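HD domain-containing protein (Aquifex aeolicus, PDB 2HEK) is of unknown function but binds zinc and GDP and, as a member of the HD-domain family, may act as a metal-dependent dGTPase. Local coordinates at residues 6-11 with 170-175; 57-62 with 76-81; 286-291 with 351-356. One frame throughout, in Å; residues are numbered along the deposited sequence.

Contact 1 (6-11 with 170-175)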
loop_
_atom_site.group_PDB
_atom_site.type_symbol
_atom_site.label_atom_id
_atom_site.label_comp_id
_atom_site.label_asym_id
_atom_site.label_seq_id
_atom_site.Cartn_x
_atom_site.Cartn_y
_atom_site.Cartn_z
ATOM N N SER A 6 3.321 17.320 7.392
ATOM C CA SER A 6 2.788 15.994 7.032
ATOM C C SER A 6 2.142 16.086 5.686
ATOM O O SER A 6 1.374 17.026 5.433
ATOM C CB SER A 6 1.687 15.493 8.003
ATOM O OG SER A 6 2.231 15.233 9.269
ATOM N N ASP A 7 2.412 15.090 4.848
ATOM C CA ASP A 7 1.773 15.004 3.526
ATOM C C ASP A 7 1.596 13.532 3.284
ATOM O O ASP A 7 2.595 12.819 3.137
ATOM C CB ASP A 7 2.671 15.630 2.431
ATOM C CG ASP A 7 1.973 15.709 1.049
ATOM O OD1 ASP A 7 1.022 14.931 0.791
ATOM O OD2 ASP A 7 2.393 16.552 0.192
ATOM N N PRO A 8 0.332 13.054 3.222
ATOM C CA PRO A 8 0.105 11.601 3.059
ATOM C C PRO A 8 0.684 11.049 1.754
ATOM O O PRO A 8 0.903 9.835 1.657
ATOM C CB PRO A 8 -1.428 11.480 3.047
ATOM C CG PRO A 8 -1.931 12.860 2.663
ATOM C CD PRO A 8 -0.936 13.804 3.299
ATOM N N LEU A 9 0.984 11.914 0.765
ATOM C CA LEU A 9 1.606 11.422 -0.457
ATOM C C LEU A 9 3.084 11.085 -0.240
ATOM O O LEU A 9 3.616 10.214 -0.902
ATOM C CB LEU A 9 1.485 12.446 -1.601
ATOM C CG LEU A 9 0.223 12.324 -2.460
ATOM C CD1 LEU A 9 -1.101 12.540 -1.663
ATOM C CD2 LEU A 9 0.422 13.331 -3.523
ATOM N N TYR A 10 3.755 11.784 0.662
ATOM C CA TYR A 10 5.230 11.725 0.699
ATOM C C TYR A 10 5.772 11.401 2.065
ATOM O O TYR A 10 6.963 11.194 2.203
ATOM C CB TYR A 10 5.823 13.092 0.272
ATOM C CG TYR A 10 5.365 13.476 -1.113
ATOM C CD1 TYR A 10 4.668 14.670 -1.323
ATOM C CD2 TYR A 10 5.577 12.618 -2.205
ATOM C CE1 TYR A 10 4.210 15.020 -2.595
ATOM C CE2 TYR A 10 5.105 12.963 -3.489
ATOM C CZ TYR A 10 4.455 14.161 -3.665
ATOM O OH TYR A 10 4.012 14.516 -4.903
ATOM N N GLY A 11 4.913 11.389 3.077
ATOM C CA GLY A 11 5.371 11.283 4.473
ATOM C C GLY A 11 5.474 12.689 5.060
ATOM O O GLY A 11 4.542 13.183 5.711
ATOM N N ALA A 170 -5.306 11.216 -7.637
ATOM C CA ALA A 170 -5.633 9.775 -7.542
ATOM C C ALA A 170 -5.848 9.412 -6.080
ATOM O O ALA A 170 -6.756 8.690 -5.755
ATOM C CB ALA A 170 -4.519 8.935 -8.100
ATOM N N TYR A 171 -4.985 9.916 -5.202
ATOM C CA TYR A 171 -5.008 9.577 -3.779
ATOM C C TYR A 171 -6.315 10.042 -3.146
ATOM O O TYR A 171 -6.929 9.316 -2.371
ATOM C CB TYR A 171 -3.813 10.260 -3.069
ATOM C CG TYR A 171 -3.654 9.881 -1.614
ATOM C CD1 TYR A 171 -2.922 8.736 -1.256
ATOM C CD2 TYR A 171 -4.208 10.693 -0.582
ATOM C CE1 TYR A 171 -2.770 8.362 0.101
ATOM C CE2 TYR A 171 -4.013 10.373 0.774
ATOM C CZ TYR A 171 -3.288 9.180 1.090
ATOM O OH TYR A 171 -3.120 8.779 2.401
ATOM N N PHE A 172 -6.748 11.255 -3.459
ATOM C CA PHE A 172 -7.956 11.800 -2.821
ATOM C C PHE A 172 -9.233 11.389 -3.543
ATOM O O PHE A 172 -10.254 11.195 -2.901
ATOM C CB PHE A 172 -7.917 13.338 -2.734
ATOM C CG PHE A 172 -6.987 13.859 -1.666
ATOM C CD1 PHE A 172 -5.614 13.927 -1.883
ATOM C CD2 PHE A 172 -7.485 14.311 -0.454
ATOM C CE1 PHE A 172 -4.742 14.395 -0.903
ATOM C CE2 PHE A 172 -6.586 14.803 0.555
ATOM C CZ PHE A 172 -5.212 14.807 0.310
ATOM N N CYS A 173 -9.222 11.323 -4.871
ATOM C CA CYS A 173 -10.451 10.851 -5.573
ATOM C C CYS A 173 -10.736 9.396 -5.299
ATOM O O CYS A 173 -11.905 9.016 -5.243
ATOM C CB CYS A 173 -10.412 11.076 -7.088
ATOM S SG CYS A 173 -10.413 12.823 -7.507
ATOM N N GLY A 174 -9.674 8.608 -5.110
ATOM C CA GLY A 174 -9.769 7.146 -4.899
ATOM C C GLY A 174 -9.643 6.385 -6.220
ATOM O O GLY A 174 -10.404 5.474 -6.463
ATOM N N VAL A 175 -8.664 6.729 -7.063
ATOM C CA VAL A 175 -8.509 6.092 -8.358
ATOM C C VAL A 175 -7.408 5.042 -8.261
ATOM O O VAL A 175 -6.240 5.341 -8.330
ATOM C CB VAL A 175 -8.288 7.134 -9.497
ATOM C CG1 VAL A 175 -8.142 6.440 -10.874
ATOM C CG2 VAL A 175 -9.465 8.081 -9.537
#

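Contact 2 (57-62 with 76-81)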
loop_
_atom_site.group_PDB
_atom_site.type_symbol
_atom_site.label_atom_id
_atom_site.label_comp_id
_atom_site.label_asym_id
_atom_site.label_seq_id
_atom_site.Cartn_x
_atom_site.Cartn_y
_atom_site.Cartn_z
ATOM N N GLY A 57 3.614 20.056 -2.397
ATOM C CA GLY A 57 3.998 18.826 -3.103
ATOM C C GLY A 57 4.845 19.120 -4.326
ATOM O O GLY A 57 5.832 18.430 -4.591
ATOM N N VAL A 58 4.475 20.151 -5.086
ATOM C CA VAL A 58 5.320 20.557 -6.253
ATOM C C VAL A 58 6.747 20.971 -5.813
ATOM O O VAL A 58 7.762 20.529 -6.387
ATOM C CB VAL A 58 4.645 21.661 -7.081
ATOM C CG1 VAL A 58 5.565 22.086 -8.248
ATOM C CG2 VAL A 58 3.303 21.170 -7.651
ATOM N N TYR A 59 6.818 21.806 -4.775
ATOM C CA TYR A 59 8.094 22.157 -4.149
ATOM C C TYR A 59 8.894 20.882 -3.796
ATOM O O TYR A 59 10.060 20.791 -4.106
ATOM C CB TYR A 59 7.839 22.984 -2.904
ATOM C CG TYR A 59 9.033 23.271 -2.013
ATOM C CD1 TYR A 59 9.448 22.357 -1.019
ATOM C CD2 TYR A 59 9.718 24.498 -2.122
ATOM C CE1 TYR A 59 10.576 22.651 -0.174
ATOM C CE2 TYR A 59 10.809 24.804 -1.286
ATOM C CZ TYR A 59 11.231 23.886 -0.316
ATOM O OH TYR A 59 12.318 24.217 0.482
ATOM N N HIS A 60 8.265 19.906 -3.153
ATOM C CA HIS A 60 8.950 18.668 -2.748
ATOM C C HIS A 60 9.399 17.811 -3.945
ATOM O O HIS A 60 10.553 17.312 -3.992
ATOM C CB HIS A 60 7.981 17.865 -1.855
ATOM C CG HIS A 60 8.483 16.504 -1.515
ATOM N ND1 HIS A 60 9.471 16.292 -0.581
ATOM C CD2 HIS A 60 8.140 15.281 -1.991
ATOM C CE1 HIS A 60 9.718 14.992 -0.495
ATOM N NE2 HIS A 60 8.917 14.360 -1.334
ATOM N N ILE A 61 8.526 17.633 -4.939
ATOM C CA ILE A 61 8.924 16.879 -6.136
ATOM C C ILE A 61 10.012 17.611 -6.950
ATOM O O ILE A 61 10.939 16.976 -7.462
ATOM C CB ILE A 61 7.704 16.520 -7.049
ATOM C CG1 ILE A 61 6.820 15.526 -6.310
ATOM C CG2 ILE A 61 8.167 15.860 -8.402
ATOM C CD1 ILE A 61 7.497 14.143 -6.085
ATOM N N THR A 62 9.913 18.942 -7.036
ATOM C CA THR A 62 10.959 19.734 -7.688
ATOM C C THR A 62 12.305 19.493 -7.012
ATOM O O THR A 62 13.297 19.307 -7.708
ATOM C CB THR A 62 10.629 21.242 -7.675
ATOM O OG1 THR A 62 9.358 21.436 -8.330
ATOM C CG2 THR A 62 11.707 22.030 -8.433
ATOM N N LEU A 76 16.184 27.989 -6.586
ATOM C CA LEU A 76 15.371 28.916 -7.367
ATOM C C LEU A 76 14.242 28.159 -8.065
ATOM O O LEU A 76 13.116 28.645 -8.124
ATOM C CB LEU A 76 16.232 29.656 -8.407
ATOM C CG LEU A 76 15.426 30.603 -9.281
ATOM C CD1 LEU A 76 14.995 31.814 -8.438
ATOM C CD2 LEU A 76 16.238 31.032 -10.489
ATOM N N VAL A 77 14.559 26.983 -8.627
ATOM C CA VAL A 77 13.541 26.208 -9.339
ATOM C C VAL A 77 12.532 25.656 -8.320
ATOM O O VAL A 77 11.356 25.584 -8.630
ATOM C CB VAL A 77 14.144 25.120 -10.272
ATOM C CG1 VAL A 77 14.823 24.051 -9.500
ATOM C CG2 VAL A 77 13.051 24.455 -11.147
ATOM N N LYS A 78 12.982 25.321 -7.104
ATOM C CA LYS A 78 12.069 24.832 -6.062
ATOM C C LYS A 78 11.084 25.926 -5.739
ATOM O O LYS A 78 9.863 25.678 -5.609
ATOM C CB LYS A 78 12.804 24.420 -4.778
ATOM C CG LYS A 78 13.496 23.031 -4.871
ATOM C CD LYS A 78 14.507 22.859 -3.734
ATOM C CE LYS A 78 13.881 23.136 -2.327
ATOM N NZ LYS A 78 14.938 23.026 -1.231
ATOM N N LEU A 79 11.587 27.151 -5.618
ATOM C CA LEU A 79 10.646 28.239 -5.326
ATOM C C LEU A 79 9.744 28.510 -6.511
ATOM O O LEU A 79 8.581 28.834 -6.320
ATOM C CB LEU A 79 11.367 29.522 -4.824
ATOM C CG LEU A 79 12.153 29.380 -3.506
ATOM C CD1 LEU A 79 12.862 30.711 -3.068
ATOM C CD2 LEU A 79 11.262 28.839 -2.371
ATOM N N ALA A 80 10.255 28.392 -7.747
ATOM C CA ALA A 80 9.380 28.543 -8.911
ATOM C C ALA A 80 8.249 27.497 -8.852
ATOM O O ALA A 80 7.097 27.793 -9.203
ATOM C CB ALA A 80 10.200 28.390 -10.226
ATOM N N GLY A 81 8.592 26.268 -8.428
ATOM C CA GLY A 81 7.584 25.191 -8.246
ATOM C C GLY A 81 6.580 25.600 -7.174
ATOM O O GLY A 81 5.369 25.554 -7.390
#

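Contact 3 (286-291 with 351-356)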
loop_
_atom_site.group_PDB
_atom_site.type_symbol
_atom_site.label_atom_id
_atom_site.label_comp_id
_atom_site.label_asym_id
_atom_site.label_seq_id
_atom_site.Cartn_x
_atom_site.Cartn_y
_atom_site.Cartn_z
ATOM N N LEU A 286 -27.379 12.891 -22.250
ATOM C CA LEU A 286 -28.225 12.173 -23.218
ATOM C C LEU A 286 -27.374 11.216 -24.060
ATOM O O LEU A 286 -27.746 10.071 -24.284
ATOM C CB LEU A 286 -28.960 13.182 -24.112
ATOM C CG LEU A 286 -29.905 12.667 -25.218
ATOM C CD1 LEU A 286 -31.042 11.829 -24.637
ATOM C CD2 LEU A 286 -30.436 13.862 -25.974
ATOM N N LEU A 287 -26.220 11.697 -24.508
ATOM C CA LEU A 287 -25.327 10.921 -25.339
ATOM C C LEU A 287 -23.888 11.114 -24.873
ATOM O O LEU A 287 -23.443 12.244 -24.661
ATOM C CB LEU A 287 -25.435 11.386 -26.800
ATOM C CG LEU A 287 -24.531 10.693 -27.826
ATOM C CD1 LEU A 287 -24.937 9.244 -27.973
ATOM C CD2 LEU A 287 -24.527 11.420 -29.188
ATOM N N SER A 288 -23.134 10.022 -24.814
ATOM C CA SER A 288 -21.706 10.088 -24.553
ATOM C C SER A 288 -21.130 9.122 -25.537
ATOM O O SER A 288 -21.414 7.925 -25.478
ATOM C CB SER A 288 -21.336 9.694 -23.121
ATOM O OG SER A 288 -19.931 9.552 -22.972
ATOM N N THR A 289 -20.349 9.608 -26.494
ATOM C CA THR A 289 -19.841 8.705 -27.482
ATOM C C THR A 289 -18.450 9.060 -27.990
ATOM O O THR A 289 -17.992 10.199 -27.844
ATOM C CB THR A 289 -20.788 8.664 -28.690
ATOM O OG1 THR A 289 -20.334 7.683 -29.622
ATOM C CG2 THR A 289 -20.852 10.035 -29.357
ATOM N N GLU A 290 -17.811 8.074 -28.623
ATOM C CA GLU A 290 -16.492 8.274 -29.193
ATOM C C GLU A 290 -16.594 8.556 -30.694
ATOM O O GLU A 290 -15.580 8.728 -31.359
ATOM C CB GLU A 290 -15.618 7.038 -28.975
ATOM C CG GLU A 290 -15.184 6.960 -27.536
ATOM C CD GLU A 290 -14.598 5.615 -27.187
ATOM O OE1 GLU A 290 -13.562 5.227 -27.758
ATOM O OE2 GLU A 290 -15.184 4.939 -26.314
ATOM N N ASN A 291 -17.826 8.578 -31.230
ATOM C CA ASN A 291 -18.065 8.627 -32.669
ATOM C C ASN A 291 -18.546 10.002 -33.031
ATOM O O ASN A 291 -19.675 10.353 -32.690
ATOM C CB ASN A 291 -19.109 7.552 -32.993
ATOM C CG ASN A 291 -19.604 7.587 -34.439
ATOM O OD1 ASN A 291 -19.605 8.615 -35.111
ATOM N ND2 ASN A 291 -20.039 6.440 -34.909
ATOM N N LEU A 351 -14.040 12.142 -26.805
ATOM C CA LEU A 351 -15.351 11.914 -26.231
ATOM C C LEU A 351 -16.252 13.066 -26.588
ATOM O O LEU A 351 -15.838 14.239 -26.504
ATOM C CB LEU A 351 -15.269 11.774 -24.689
ATOM C CG LEU A 351 -14.596 10.518 -24.091
ATOM C CD1 LEU A 351 -14.092 10.815 -22.665
ATOM C CD2 LEU A 351 -15.543 9.330 -24.065
ATOM N N TYR A 352 -17.490 12.749 -26.957
ATOM C CA TYR A 352 -18.452 13.799 -27.321
ATOM C C TYR A 352 -19.668 13.584 -26.483
ATOM O O TYR A 352 -20.179 12.487 -26.405
ATOM C CB TYR A 352 -18.798 13.733 -28.833
ATOM C CG TYR A 352 -17.545 13.612 -29.643
ATOM C CD1 TYR A 352 -17.098 12.369 -30.066
ATOM C CD2 TYR A 352 -16.763 14.730 -29.895
ATOM C CE1 TYR A 352 -15.914 12.251 -30.776
ATOM C CE2 TYR A 352 -15.573 14.618 -30.560
ATOM C CZ TYR A 352 -15.177 13.372 -31.018
ATOM O OH TYR A 352 -13.993 13.258 -31.685
ATOM N N ARG A 353 -20.112 14.629 -25.807
ATOM C CA ARG A 353 -21.236 14.475 -24.906
ATOM C C ARG A 353 -22.349 15.432 -25.273
ATOM O O ARG A 353 -22.086 16.564 -25.659
ATOM C CB ARG A 353 -20.820 14.709 -23.431
ATOM C CG ARG A 353 -20.351 13.420 -22.738
ATOM C CD ARG A 353 -18.954 13.033 -23.145
ATOM N NE ARG A 353 -18.469 11.938 -22.282
ATOM C CZ ARG A 353 -17.652 12.100 -21.236
ATOM N NH1 ARG A 353 -17.177 13.315 -20.919
ATOM N NH2 ARG A 353 -17.283 11.024 -20.522
ATOM N N ILE A 354 -23.579 14.978 -25.112
ATOM C CA ILE A 354 -24.737 15.897 -25.214
ATOM C C ILE A 354 -25.513 15.806 -23.913
ATOM O O ILE A 354 -25.824 14.717 -23.432
ATOM C CB ILE A 354 -25.685 15.572 -26.418
ATOM C CG1 ILE A 354 -24.919 15.636 -27.741
ATOM C CG2 ILE A 354 -26.866 16.566 -26.477
ATOM C CD1 ILE A 354 -25.730 15.131 -28.966
ATOM N N TYR A 355 -25.807 16.958 -23.346
ATOM C CA TYR A 355 -26.535 17.033 -22.089
ATOM C C TYR A 355 -27.837 17.795 -22.321
ATOM O O TYR A 355 -27.838 18.777 -23.066
ATOM C CB TYR A 355 -25.717 17.865 -21.100
ATOM C CG TYR A 355 -24.349 17.283 -20.762
ATOM C CD1 TYR A 355 -23.213 17.745 -21.397
ATOM C CD2 TYR A 355 -24.211 16.277 -19.785
ATOM C CE1 TYR A 355 -21.923 17.238 -21.077
ATOM C CE2 TYR A 355 -22.935 15.768 -19.450
ATOM C CZ TYR A 355 -21.806 16.252 -20.113
ATOM O OH TYR A 355 -20.540 15.778 -19.823
ATOM N N VAL A 356 -28.902 17.389 -21.635
ATOM C CA VAL A 356 -30.183 18.102 -21.719
ATOM C C VAL A 356 -30.802 18.407 -20.356
ATOM O O VAL A 356 -30.664 17.630 -19.411
ATOM C CB VAL A 356 -31.221 17.325 -22.573
ATOM C CG1 VAL A 356 -30.714 17.144 -23.971
ATOM C CG2 VAL A 356 -31.503 15.977 -21.969
HETATM O O HOH W 1 -18.026 8.055 -20.728
#

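Contact 1 (6-11 with 170-175)
Leu9, in the turn that follows strand 2-7, comes nearest to Tyr171, in the last turn of helix 160-173, with a CA-CA distance of 7.6 Å, and no hydrogen bond joins the two segments. Leu9 puts CD1 over one face of the Tyr171 ring, 4.1 Å from its centroid and 29° off the normal, a CH-pi contact. Tyr171 has CG anti to the backbone N (chi1 -175°), on the side of the turn. The Pro8 and Tyr171 side chains cross at about a right angle, and Pro8 CB comes closest to the hydroxyl end, 3.3 Å from Tyr171 OH. Phe172 adds a second aromatic neighbour, with CE1 4.2 Å from Leu9 CD1, so that this one methyl touches both rings. The turn itself is fixed by Asp7: OD1 accepts from Leu9 N at 3.0 Å, an Asx turn in which the N-H arrives from above the carboxylate plane, 42° out of it, while Asp7 O takes both Tyr10 N and Gly11 N in a classic beta bulge. Asp7 OD2 also forms a salt bridge with Arg168. Tyr171 of the second subunit stacks on this Tyr171 and offers its backbone O to the hydroxyl. The interface is thus essentially apolar, its polar groups engaged to the sides.

Contact 2 (57-62 with 76-81)
Tyr59 and Thr62 of helix 51-69 pack against Lys78 and Gly81 of helix 74-82, the segments nearly antiparallel at 153° with axes 7.9 Å apart. Close backbone packing centres on Gly81, whose CA lies 5.1 Å from Tyr59 CA; a CB there would clash with Thr62 OG1. Val58 CG1 lies against the same glycine, 3.6 Å from Gly81 O. Among the apolar contacts, Thr62 CG2, anti to the backbone N, sits 3.9 Å from Val77 CG1. The side chains of Tyr59 and Lys78 cross obliquely, with Tyr59 CZ 3.4 Å from Lys78 CE, and the ring edge meets Leu79 CD2 at 4.2 Å from Tyr59 CE2. An alanine in place of Tyr59 would probably open a gap beside Leu79 and leave the Lys78 chain freer to turn. The only polar link across is a weak bond from Lys78 NZ to Tyr59 OH, whose position is uncertain; the amine has its stronger partner in Glu63, by a salt bridge. Within helix 51-69, Thr62 OG1 donates to Val58 O at 2.7 Å from above the carbonyl plane (45° out of it), and it also bonds Ser160. Val58 packs on Asp161, placing this buried helix pair in the HD-domain framework beside the zinc site of His54, Asp85 and Asp161.

Contact 3 (286-291 with 351-356)
Strand 284-289, outermost within this chain, pairs with the central strand 349-356 of a three-stranded antiparallel sheet: Leu287 with Ile354 and Thr289 with Tyr352 are hydrogen-bonded pairs, on either side of the non-hydrogen-bonded pair Ser288 with Arg353. Ile354 N donates to Leu287 O at 2.8 Å and Tyr352 N to Thr289 O at 2.7 Å, with Thr289 N returning a bond to Tyr352 O. At the start of the pairing Leu286 N and Leu287 N both donate to Ile354 O, a classic beta bulge. On the face of Leu287 and Ile354, Leu287 CD2 meets Ile354 CD1 at 3.9 Å, and helix 292-305 covers both residues. Tyr352, on the same face, brings its ring edge toward the backbone after Thr289, with CE1 3.6 Å from Glu290 O; its hydroxyl is bonded to Glu317. On the other face Arg353 NE donates to Ser288 OG at 2.9 Å, almost in the guanidinium plane, and the chain bends at chi2 (77°), which turns CD back toward the serine. A water accepts from Arg353 NH2 at 3.1 Å and is weakly hydrogen-bonded to Ser288 OG, while NH1 binds Phe222 O. Thr289 OG1 takes Asn291 N in an ST turn, and Asn291 caps helix 292-305 through Lys294 N. The guanidinium is thus gripped at NE, NH1 and NH2 by neutral oxygens, which would fix its rotation and tie the sheet to the backbone at Phe222.

In the fold
From the N terminus, the turn after strand 2-7 enters contact 1, which closes only when the chain reaches the end of helix 160-173. Within that long, mostly helical loop lies contact 2, a short closure between consecutive helices 51-69 and 74-82. The two touch directly: Tyr10 of the turn packs on Gly57, His60 and Ile61 of helix 51-69, linking the N-terminal hairpin to the HD-domain helices around the zinc. Contact 3 follows in series, closing a loop of helix and strand in the C-terminal part. Its centre is about 39 Å from that of contact 2, on the opposite side of the chain's centre, and its Tyr355 side chain lies about 8 Å from a bound GDP.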